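Local coordinates for protein light Chain (Clostridium botulinum, PDB 6BVD) that acts as the zinc-dependent protease domain of a mosaic botulinum neurotoxin and probably cleaves the neuronal SNARE protein VAMP, at residues 137-142 and 149-154; 131-136 and 306-311; 240-245 and 261-266; 236-241 and 346-351. All coordinates share one frame; numbering follows the deposited sequence.

In the fold
From the N terminus, the chain first meets loop 131-136, which opens contact 2 some 170 residues before its partner. The hairpin of contact 1 closes quickly within the span of contact 2, pairing 137-142 with 149-154 at one margin of the eight-stranded sheet. At the end of the zinc-binding helix 222-237, the overlapping segments 236-241 and 240-245 open contacts 4 and 3, sharing Thr240 and Tyr241. Contact 3 closes at 261-266, inside the spans of both contacts 2 and 4; contact 2 closes at 306-311, and contact 4 crosses it by closing only at 346-351. Contacts 1 and 2 touch through Ser138 OG and Thr132 O. Contacts 3 and 4 flank the helix exit, centres about 13 Å apart.

Contact 1: 137-142 and 149-154; sequences VSFNVK and VQQMAN
Phe139 and Gln151 exchange two backbone hydrogen bonds, Phe139 N to Gln151 O and the reverse, each 2.9 Å long. Val141 and Val149 form the next hydrogen-bonded pair, with Val141 N 2.9 Å from Val149 O, and Asn140 with Gln150 is the non-hydrogen-bonded pair between them. The register is that of an antiparallel beta hairpin, though the strand segments are inclined at 136° and therefore twisted. On the largely apolar face, Val141 CG2 lies 3.6 Å from Val149 CG2, and Gln151 O stands over the centre of the Phe139 ring, while Ala153 CB meets the ring edge 3.6 Å from CE2. Phe139 CG sits between the backbone N and the carbonyl carbon (chi1 45°), which starts the ring off on the side of Gln151 O. Farther out, a water donates to both Val137 O and Ala153 O where the strands part. Trp46 packs on Gln151 and Ala153, and Ile22 and Ile24 of the next strand on Val141. On the other face Ser138 OG bonds to Thr132 O. Backbone bonds thus fix the register on both flanks of strand 138-142, Asn140 bonding to Arg25 and Lys142 to Tyr23, while Val141, Phe139 and Ala153 add apolar packing.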
# COMPACT_ATOMS: atom_id res chain seq x y z
N VAL A 137 -11.57 -6.93 -31.16
CA VAL A 137 -10.75 -5.74 -30.94
C VAL A 137 -11.54 -4.56 -30.29
O VAL A 137 -10.94 -3.71 -29.66
CB VAL A 137 -10.10 -5.23 -32.26
CG1 VAL A 137 -9.05 -6.21 -32.72
CG2 VAL A 137 -11.18 -4.98 -33.38
N SER A 138 -12.86 -4.53 -30.39
CA SER A 138 -13.59 -3.45 -29.72
C SER A 138 -14.94 -3.92 -29.21
O SER A 138 -15.40 -5.02 -29.52
CB SER A 138 -13.72 -2.26 -30.69
OG SER A 138 -14.57 -2.62 -31.75
N PHE A 139 -15.56 -3.11 -28.34
CA PHE A 139 -16.89 -3.41 -27.81
C PHE A 139 -17.70 -2.13 -27.59
O PHE A 139 -17.13 -1.04 -27.43
CB PHE A 139 -16.80 -4.19 -26.48
CG PHE A 139 -15.78 -3.63 -25.51
CD1 PHE A 139 -16.08 -2.57 -24.67
CD2 PHE A 139 -14.50 -4.20 -25.45
CE1 PHE A 139 -15.15 -2.04 -23.77
CE2 PHE A 139 -13.53 -3.68 -24.55
CZ PHE A 139 -13.86 -2.58 -23.71
N ASN A 140 -19.03 -2.28 -27.58
CA ASN A 140 -19.89 -1.15 -27.19
C ASN A 140 -19.82 -0.79 -25.71
O ASN A 140 -19.82 -1.66 -24.84
CB ASN A 140 -21.36 -1.43 -27.55
CG ASN A 140 -21.64 -1.24 -29.02
OD1 ASN A 140 -20.72 -0.99 -29.80
ND2 ASN A 140 -22.91 -1.33 -29.42
N VAL A 141 -19.79 0.51 -25.42
CA VAL A 141 -19.95 0.97 -24.04
C VAL A 141 -21.03 2.05 -23.97
O VAL A 141 -21.24 2.81 -24.92
CB VAL A 141 -18.64 1.53 -23.41
CG1 VAL A 141 -17.45 0.60 -23.68
CG2 VAL A 141 -18.33 2.93 -23.88
N LYS A 142 -21.76 2.07 -22.86
CA LYS A 142 -22.84 3.03 -22.68
C LYS A 142 -22.42 4.10 -21.66
O LYS A 142 -22.05 3.80 -20.51
CB LYS A 142 -24.12 2.30 -22.27
CG LYS A 142 -25.35 3.20 -22.12
CD LYS A 142 -26.53 2.41 -21.57
CE LYS A 142 -27.06 1.40 -22.60
NZ LYS A 142 -28.12 0.52 -21.99
N VAL A 149 -20.98 4.22 -27.63
CA VAL A 149 -19.81 4.37 -28.48
C VAL A 149 -18.98 3.07 -28.49
O VAL A 149 -19.21 2.18 -27.66
CB VAL A 149 -18.91 5.56 -28.01
CG1 VAL A 149 -19.68 6.88 -28.06
CG2 VAL A 149 -18.34 5.34 -26.58
N GLN A 150 -18.01 2.97 -29.41
CA GLN A 150 -17.15 1.78 -29.48
C GLN A 150 -15.83 2.11 -28.77
O GLN A 150 -15.35 3.24 -28.79
CB GLN A 150 -16.85 1.34 -30.92
CG GLN A 150 -17.99 0.62 -31.63
CD GLN A 150 -17.53 -0.13 -32.89
OE1 GLN A 150 -16.38 0.00 -33.31
NE2 GLN A 150 -18.43 -0.92 -33.48
N GLN A 151 -15.26 1.10 -28.13
CA GLN A 151 -14.05 1.29 -27.36
C GLN A 151 -13.14 0.06 -27.54
O GLN A 151 -13.62 -1.04 -27.72
CB GLN A 151 -14.41 1.51 -25.91
CG GLN A 151 -13.25 1.67 -25.00
CD GLN A 151 -13.56 2.67 -23.93
OE1 GLN A 151 -14.54 3.41 -24.01
NE2 GLN A 151 -12.73 2.69 -22.90
N MET A 152 -11.83 0.27 -27.56
CA MET A 152 -10.87 -0.84 -27.60
C MET A 152 -10.32 -1.11 -26.20
O MET A 152 -10.30 -0.20 -25.38
CB MET A 152 -9.72 -0.53 -28.57
CG MET A 152 -10.16 -0.31 -30.03
SD MET A 152 -8.76 0.03 -31.11
CE MET A 152 -7.53 -1.12 -30.50
N ALA A 153 -9.91 -2.35 -25.92
CA ALA A 153 -9.23 -2.68 -24.64
C ALA A 153 -8.50 -4.01 -24.84
O ALA A 153 -8.64 -4.63 -25.90
CB ALA A 153 -10.23 -2.79 -23.47
N ASN A 154 -7.70 -4.44 -23.86
CA ASN A 154 -6.93 -5.68 -24.02
C ASN A 154 -7.48 -6.84 -23.19
O ASN A 154 -7.29 -8.01 -23.53
CB ASN A 154 -5.43 -5.43 -23.63
CG ASN A 154 -4.72 -4.44 -24.55
OD1 ASN A 154 -5.19 -4.12 -25.68
ND2 ASN A 154 -3.55 -3.95 -24.10
O HOH W 1 -8.38 -4.13 -28.64

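Contact 2: 131-136 and 306-311; sequences TTNNRT and TATALI
The carboxamide of Asn133 is the flat group that meets the other segment, and Thr308 lies to one side of its plane: Asn133 OD1 is 3.6 Å from Thr308 OG1 and 3.7 Å from Thr308 CG2. The two side chains cross at about a right angle. A second carboxamide, that of Asn134, stands beyond the contact and works through its oxygen. Thr136 N and Thr136 OG1 both donate to Asn134 OD1 within the amide plane, the hydroxyl at 2.7 Å. The N-H of Thr136, two residues on, meets a lone pair of Asn134 OD1, which makes an Asx turn.

The polar centre of the contact is a pair of threonine hydroxyls. Thr132 OG1 and Thr308 OG1 are hydrogen-bonded at 2.6 Å, and either may be the donor; the side chains slide past one another in opposite directions. In Thr308 the hydroxyl is set between the backbone N and the carbonyl carbon (chi1 60°), the crowded position, and Thr132 OG1 takes the same one. Ala309 CB lies 3.5 Å from the Thr132 hydroxyl oxygen OG1; carbon-to-carbon packing is sparse, with Thr132 CG2 4.3 Å from Ile311 CD1. Thr308 is also bonded through its backbone to Phe130, whose side chain is touched by Ile311. The loop 131-136 follows directly on strand 129-130, which pairs in parallel with 306-307, and beyond that pairing side chains take over the contact. The arrangement is a side-chain contact between the two loops that leave a two-stranded parallel sheet, away from the zinc site of this clostridial neurotoxin protease.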
# COMPACT_ATOMS: atom_id res chain seq x y z
N THR A 131 -8.86 -3.02 -39.30
CA THR A 131 -10.24 -3.36 -38.98
C THR A 131 -10.56 -3.28 -37.47
O THR A 131 -10.00 -4.01 -36.63
CB THR A 131 -10.57 -4.76 -39.52
OG1 THR A 131 -10.41 -4.73 -40.93
CG2 THR A 131 -11.97 -5.15 -39.18
N THR A 132 -11.47 -2.37 -37.14
CA THR A 132 -11.83 -2.09 -35.76
C THR A 132 -13.21 -2.62 -35.41
O THR A 132 -13.56 -2.70 -34.26
CB THR A 132 -11.83 -0.58 -35.47
OG1 THR A 132 -12.87 0.04 -36.22
CG2 THR A 132 -10.51 0.04 -35.83
N ASN A 133 -14.02 -3.00 -36.38
CA ASN A 133 -15.43 -3.17 -36.08
C ASN A 133 -15.86 -4.62 -35.90
O ASN A 133 -16.76 -5.11 -36.59
CB ASN A 133 -16.29 -2.51 -37.17
CG ASN A 133 -15.97 -3.04 -38.55
OD1 ASN A 133 -14.88 -3.56 -38.80
ND2 ASN A 133 -16.93 -2.91 -39.45
N ASN A 134 -15.16 -5.34 -35.02
CA ASN A 134 -15.66 -6.64 -34.62
C ASN A 134 -15.21 -6.98 -33.17
O ASN A 134 -14.38 -6.26 -32.57
CB ASN A 134 -15.23 -7.72 -35.62
CG ASN A 134 -13.73 -7.94 -35.66
OD1 ASN A 134 -13.14 -8.38 -34.68
ND2 ASN A 134 -13.12 -7.70 -36.82
N ARG A 135 -15.77 -8.06 -32.62
CA ARG A 135 -15.71 -8.31 -31.19
C ARG A 135 -14.34 -8.74 -30.69
O ARG A 135 -14.14 -8.79 -29.46
CB ARG A 135 -16.72 -9.37 -30.79
CG ARG A 135 -16.40 -10.73 -31.33
CD ARG A 135 -17.03 -11.78 -30.47
NE ARG A 135 -18.45 -11.93 -30.78
CZ ARG A 135 -18.98 -12.97 -31.43
NH1 ARG A 135 -18.21 -13.93 -31.92
NH2 ARG A 135 -20.28 -12.99 -31.66
N THR A 136 -13.40 -9.00 -31.59
CA THR A 136 -12.04 -9.35 -31.13
C THR A 136 -11.16 -8.15 -30.77
O THR A 136 -10.11 -8.34 -30.15
CB THR A 136 -11.25 -10.17 -32.18
OG1 THR A 136 -11.07 -9.43 -33.40
CG2 THR A 136 -11.94 -11.55 -32.47
N THR A 306 -6.04 2.05 -45.18
CA THR A 306 -7.31 2.58 -44.70
C THR A 306 -7.74 1.94 -43.38
O THR A 306 -7.16 0.93 -42.95
CB THR A 306 -8.42 2.38 -45.78
OG1 THR A 306 -9.55 3.21 -45.48
CG2 THR A 306 -8.85 0.95 -45.89
N ALA A 307 -8.76 2.50 -42.74
CA ALA A 307 -9.22 1.97 -41.46
C ALA A 307 -10.72 2.00 -41.44
O ALA A 307 -11.31 2.77 -42.18
CB ALA A 307 -8.65 2.77 -40.31
N THR A 308 -11.35 1.17 -40.59
CA THR A 308 -12.81 1.17 -40.49
C THR A 308 -13.31 2.20 -39.49
O THR A 308 -14.50 2.27 -39.21
CB THR A 308 -13.37 -0.20 -40.06
OG1 THR A 308 -12.83 -0.58 -38.78
CG2 THR A 308 -13.05 -1.25 -41.10
N ALA A 309 -12.40 3.01 -38.95
CA ALA A 309 -12.81 4.05 -38.03
C ALA A 309 -11.92 5.25 -38.20
O ALA A 309 -10.86 5.16 -38.83
CB ALA A 309 -12.77 3.56 -36.58
N LEU A 310 -12.33 6.36 -37.62
CA LEU A 310 -11.50 7.55 -37.62
C LEU A 310 -10.37 7.39 -36.61
O LEU A 310 -10.43 7.91 -35.50
CB LEU A 310 -12.34 8.79 -37.30
CG LEU A 310 -13.55 8.96 -38.23
CD1 LEU A 310 -14.58 9.92 -37.63
CD2 LEU A 310 -13.08 9.45 -39.59
N ILE A 311 -9.33 6.64 -37.00
CA ILE A 311 -8.15 6.48 -36.17
C ILE A 311 -6.99 7.00 -36.95
O ILE A 311 -7.06 7.11 -38.17
CB ILE A 311 -7.88 5.00 -35.79
CG1 ILE A 311 -7.66 4.17 -37.06
CG2 ILE A 311 -9.02 4.47 -34.99
CD1 ILE A 311 -7.28 2.70 -36.82

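Contact 3: 240-245 and 261-266; sequences TYITEY and PITSAE. With ACT (acetate ion), chain F.
Thr263 and Ser264 dock through their hydroxyls on the carbonyls of Glu244 and Tyr245, a helix N-cap contact beside the zinc site. Thr263 is the N-cap of helix 264-270, which carries the zinc ligand Glu266; His228 and His232 complete the protein ligands, as expected of an HExxH metalloprotease. The short antiparallel strands 246-247 and 262-263 lead into the same place. Two roles fall to Thr263 OG1: it donates to Glu244 O at 2.9 Å, in the carbonyl plane, and accepts a weak capping bond from Ala265 N at 3.3 Å. With OG1 anti to the backbone N (chi1 177°), the hydroxyl can meet both partners. Tyr245 O is gripped twice by Ser264. The hydroxyl OG approaches in the carbonyl plane at 2.9 Å, whereas Ser264 N comes from above that plane, 44° out of it, also at 2.9 Å. These bonds tie the loop leaving the zinc-binding helix 222-237 to the beginning of the second ligand helix. Alongside, Ile242 CG1 packs against Ala265 CB at 3.5 Å, and Leu286 of helix 280-301 touches Ile242 too. An acetate ion, probably from the crystallisation liquor, lodges near this junction and is also bonded to His232 and His235. Ile242 N donates to acetate O at 2.9 Å with an N-H...O angle of 163°, and the acetate CH3 lies over one face of the Tyr241 ring, offset toward its rim.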
# COMPACT_ATOMS: atom_id res chain seq x y z
N THR A 240 0.49 -15.64 -29.46
CA THR A 240 1.29 -16.88 -29.32
C THR A 240 0.56 -17.92 -28.48
O THR A 240 1.13 -18.97 -28.13
CB THR A 240 2.66 -16.62 -28.60
OG1 THR A 240 2.40 -16.34 -27.24
CG2 THR A 240 3.41 -15.42 -29.22
N TYR A 241 -0.71 -17.66 -28.17
CA TYR A 241 -1.50 -18.52 -27.30
C TYR A 241 -1.71 -19.91 -27.89
O TYR A 241 -2.05 -20.06 -29.07
CB TYR A 241 -2.84 -17.84 -27.00
CG TYR A 241 -3.75 -18.42 -25.94
CD1 TYR A 241 -3.78 -17.87 -24.67
CD2 TYR A 241 -4.62 -19.48 -26.23
CE1 TYR A 241 -4.63 -18.36 -23.70
CE2 TYR A 241 -5.47 -19.97 -25.27
CZ TYR A 241 -5.48 -19.41 -24.01
OH TYR A 241 -6.31 -19.90 -23.03
N ILE A 242 -1.48 -20.95 -27.08
CA ILE A 242 -1.78 -22.32 -27.57
C ILE A 242 -2.68 -23.13 -26.63
O ILE A 242 -2.71 -22.91 -25.42
CB ILE A 242 -0.48 -23.14 -27.86
CG1 ILE A 242 0.46 -23.19 -26.64
CG2 ILE A 242 0.26 -22.52 -29.01
CD1 ILE A 242 1.67 -24.19 -26.84
N THR A 243 -3.42 -24.08 -27.23
CA THR A 243 -4.19 -25.06 -26.49
C THR A 243 -3.69 -26.51 -26.72
O THR A 243 -4.02 -27.39 -25.94
CB THR A 243 -5.68 -25.00 -26.91
OG1 THR A 243 -5.75 -25.25 -28.31
CG2 THR A 243 -6.31 -23.62 -26.58
N GLU A 244 -2.96 -26.77 -27.81
CA GLU A 244 -2.57 -28.16 -28.13
C GLU A 244 -1.11 -28.38 -27.75
O GLU A 244 -0.68 -27.84 -26.74
CB GLU A 244 -2.82 -28.46 -29.59
CG GLU A 244 -4.26 -28.09 -30.01
CD GLU A 244 -5.31 -28.75 -29.10
OE1 GLU A 244 -5.21 -29.96 -28.87
OE2 GLU A 244 -6.24 -28.05 -28.61
N TYR A 245 -0.34 -29.14 -28.52
CA TYR A 245 1.06 -29.43 -28.09
C TYR A 245 1.05 -30.04 -26.68
O TYR A 245 1.84 -29.65 -25.80
CB TYR A 245 1.92 -28.13 -28.13
CG TYR A 245 1.89 -27.47 -29.48
CD1 TYR A 245 2.76 -27.86 -30.48
CD2 TYR A 245 0.94 -26.48 -29.78
CE1 TYR A 245 2.71 -27.28 -31.73
CE2 TYR A 245 0.90 -25.90 -31.02
CZ TYR A 245 1.78 -26.30 -31.99
OH TYR A 245 1.75 -25.74 -33.24
N PRO A 261 -2.48 -35.73 -20.64
CA PRO A 261 -1.54 -34.75 -21.22
C PRO A 261 -2.03 -33.31 -21.06
O PRO A 261 -3.25 -33.02 -21.00
CB PRO A 261 -1.47 -35.15 -22.70
CG PRO A 261 -2.52 -36.29 -22.87
CD PRO A 261 -2.75 -36.86 -21.53
N ILE A 262 -1.06 -32.41 -20.97
CA ILE A 262 -1.26 -30.99 -20.64
C ILE A 262 -0.58 -30.12 -21.71
O ILE A 262 0.56 -30.41 -22.08
CB ILE A 262 -0.65 -30.67 -19.23
CG1 ILE A 262 -1.41 -31.39 -18.11
CG2 ILE A 262 -0.65 -29.16 -18.94
CD1 ILE A 262 -2.88 -31.05 -18.04
N THR A 263 -1.22 -29.05 -22.18
CA THR A 263 -0.57 -28.18 -23.18
C THR A 263 0.83 -27.73 -22.73
O THR A 263 1.02 -27.42 -21.55
CB THR A 263 -1.42 -26.91 -23.53
OG1 THR A 263 -0.68 -26.10 -24.45
CG2 THR A 263 -1.71 -26.08 -22.30
N SER A 264 1.79 -27.71 -23.66
CA SER A 264 3.16 -27.26 -23.38
C SER A 264 3.20 -25.86 -22.79
O SER A 264 4.18 -25.49 -22.15
CB SER A 264 4.01 -27.26 -24.65
OG SER A 264 4.39 -28.57 -25.02
N ALA A 265 2.14 -25.08 -23.03
CA ALA A 265 2.08 -23.68 -22.55
C ALA A 265 2.06 -23.59 -21.02
O ALA A 265 2.53 -22.59 -20.46
CB ALA A 265 0.84 -22.94 -23.14
N GLU A 266 1.50 -24.59 -20.33
CA GLU A 266 1.48 -24.51 -18.86
C GLU A 266 2.89 -24.64 -18.33
O GLU A 266 3.24 -23.99 -17.34
CB GLU A 266 0.60 -25.58 -18.22
CG GLU A 266 -0.85 -25.55 -18.69
CD GLU A 266 -1.65 -24.36 -18.22
OE1 GLU A 266 -1.14 -23.49 -17.47
OE2 GLU A 266 -2.83 -24.32 -18.62
C ACT F . -0.88 -19.98 -23.35
O ACT F . -0.41 -19.98 -24.51
OXT ACT F . -0.32 -19.29 -22.45
CH3 ACT F . -2.11 -20.78 -23.02

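Contact 4: 236-241 and 346-351; sequences GLYGTY and KKIYSF
Tyr238, just after the zinc-binding helix 222-237, presents a ring face to Ile348 CD1, at the end of helix 338-348. Its CB begins 3.9 Å from Ile348 CD1. At the ring base CG comes to 3.7 Å from that same methyl, which lies offset toward the rim in a CH-pi contact 26° off the ring normal. At the tip, Tyr238 OH receives a weak bond from Lys347 NZ at 3.3 Å. Lys347 crosses the tyrosine at about a right angle, and a turn at chi3 (80°) directs its CE toward that hydroxyl. A water bonded to both Tyr238 OH and Lys347 NZ lies in the ring plane. The stronger partner of both groups is Glu112, hydrogen-bonded to the hydroxyl and in a salt bridge with the lysine. Gly239, with positive phi, ends the helix in a Schellman motif. Thr240 then meets Tyr349 tip to tip, Thr240 OG1 and Tyr349 OH being 3.1 Å apart, though His235 O competes for the threonine's proton, so this bond is not settled; a second water joins Tyr349 OH to Thr240 O. Tyr349 stacks on His235. The contact thus couples an apolar centre to two polar, water-bridged ends, and Glu112 would be expected to offset the lysine's charge.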
# COMPACT_ATOMS: atom_id res chain seq x y z
N GLY A 236 -1.68 -14.36 -25.30
CA GLY A 236 -2.82 -14.12 -26.22
C GLY A 236 -2.71 -12.75 -26.94
O GLY A 236 -3.01 -12.63 -28.11
N LEU A 237 -2.28 -11.73 -26.21
CA LEU A 237 -2.14 -10.38 -26.77
C LEU A 237 -1.08 -10.37 -27.87
O LEU A 237 -1.20 -9.66 -28.88
CB LEU A 237 -1.78 -9.35 -25.67
CG LEU A 237 -2.91 -9.02 -24.69
CD1 LEU A 237 -2.48 -8.04 -23.62
CD2 LEU A 237 -4.15 -8.41 -25.46
N TYR A 238 -0.03 -11.18 -27.68
CA TYR A 238 1.01 -11.34 -28.68
C TYR A 238 0.66 -12.42 -29.74
O TYR A 238 1.45 -12.67 -30.65
CB TYR A 238 2.37 -11.65 -28.00
CG TYR A 238 3.10 -10.40 -27.58
CD1 TYR A 238 3.82 -9.63 -28.50
CD2 TYR A 238 3.10 -9.97 -26.24
CE1 TYR A 238 4.53 -8.45 -28.09
CE2 TYR A 238 3.77 -8.81 -25.85
CZ TYR A 238 4.49 -8.07 -26.76
OH TYR A 238 5.17 -6.93 -26.31
N GLY A 239 -0.51 -13.04 -29.62
CA GLY A 239 -0.96 -14.00 -30.62
C GLY A 239 -0.15 -15.32 -30.60
O GLY A 239 -0.09 -16.02 -31.63
N THR A 240 0.49 -15.64 -29.46
CA THR A 240 1.29 -16.88 -29.32
C THR A 240 0.56 -17.92 -28.48
O THR A 240 1.13 -18.97 -28.13
CB THR A 240 2.66 -16.62 -28.60
OG1 THR A 240 2.40 -16.34 -27.24
CG2 THR A 240 3.41 -15.42 -29.22
N TYR A 241 -0.71 -17.66 -28.17
CA TYR A 241 -1.50 -18.52 -27.30
C TYR A 241 -1.71 -19.91 -27.89
O TYR A 241 -2.05 -20.06 -29.07
CB TYR A 241 -2.84 -17.84 -27.00
CG TYR A 241 -3.75 -18.42 -25.94
CD1 TYR A 241 -3.78 -17.87 -24.67
CD2 TYR A 241 -4.62 -19.48 -26.23
CE1 TYR A 241 -4.63 -18.36 -23.70
CE2 TYR A 241 -5.47 -19.97 -25.27
CZ TYR A 241 -5.48 -19.41 -24.01
OH TYR A 241 -6.31 -19.90 -23.03
N LYS A 346 12.14 -14.09 -26.59
CA LYS A 346 12.74 -14.34 -25.29
C LYS A 346 12.03 -13.51 -24.24
O LYS A 346 11.71 -14.02 -23.16
CB LYS A 346 14.24 -14.05 -25.34
CG LYS A 346 15.00 -14.24 -24.04
CD LYS A 346 16.46 -13.85 -24.25
CE LYS A 346 17.30 -14.04 -23.00
NZ LYS A 346 18.75 -13.85 -23.34
N LYS A 347 11.72 -12.27 -24.57
CA LYS A 347 11.02 -11.37 -23.68
C LYS A 347 9.63 -11.87 -23.34
O LYS A 347 9.27 -11.89 -22.20
CB LYS A 347 10.94 -9.98 -24.28
CG LYS A 347 10.22 -8.97 -23.42
CD LYS A 347 10.00 -7.62 -24.09
CE LYS A 347 8.82 -7.65 -25.03
NZ LYS A 347 8.35 -6.31 -25.46
N ILE A 348 8.89 -12.32 -24.33
CA ILE A 348 7.56 -12.79 -24.09
C ILE A 348 7.60 -13.96 -23.12
O ILE A 348 6.80 -14.04 -22.25
CB ILE A 348 6.87 -13.21 -25.39
CG1 ILE A 348 6.68 -12.02 -26.30
CG2 ILE A 348 5.56 -13.88 -25.11
CD1 ILE A 348 6.22 -12.37 -27.68
N TYR A 349 8.56 -14.84 -23.28
CA TYR A 349 8.64 -16.02 -22.45
C TYR A 349 9.49 -15.86 -21.22
O TYR A 349 9.73 -16.80 -20.55
CB TYR A 349 8.98 -17.28 -23.26
CG TYR A 349 7.78 -17.65 -24.05
CD1 TYR A 349 6.76 -18.39 -23.50
CD2 TYR A 349 7.63 -17.17 -25.34
CE1 TYR A 349 5.64 -18.69 -24.22
CE2 TYR A 349 6.51 -17.46 -26.06
CZ TYR A 349 5.52 -18.23 -25.49
OH TYR A 349 4.41 -18.51 -26.22
N SER A 350 10.00 -14.67 -21.01
CA SER A 350 10.67 -14.32 -19.77
C SER A 350 9.75 -14.24 -18.55
O SER A 350 10.17 -14.38 -17.45
CB SER A 350 11.50 -13.06 -19.92
OG SER A 350 10.71 -11.93 -19.88
N PHE A 351 8.49 -13.94 -18.78
CA PHE A 351 7.53 -13.84 -17.70
C PHE A 351 7.05 -15.22 -17.23
O PHE A 351 6.30 -15.86 -17.95
CB PHE A 351 6.36 -12.99 -18.15
CG PHE A 351 6.76 -11.60 -18.55
CD1 PHE A 351 6.93 -10.63 -17.59
CD2 PHE A 351 6.97 -11.28 -19.88
CE1 PHE A 351 7.30 -9.31 -17.95
CE2 PHE A 351 7.33 -9.99 -20.27
CZ PHE A 351 7.50 -9.00 -19.29
O HOH W 2 7.26 -5.48 -27.95
O HOH W 3 1.98 -19.92 -25.78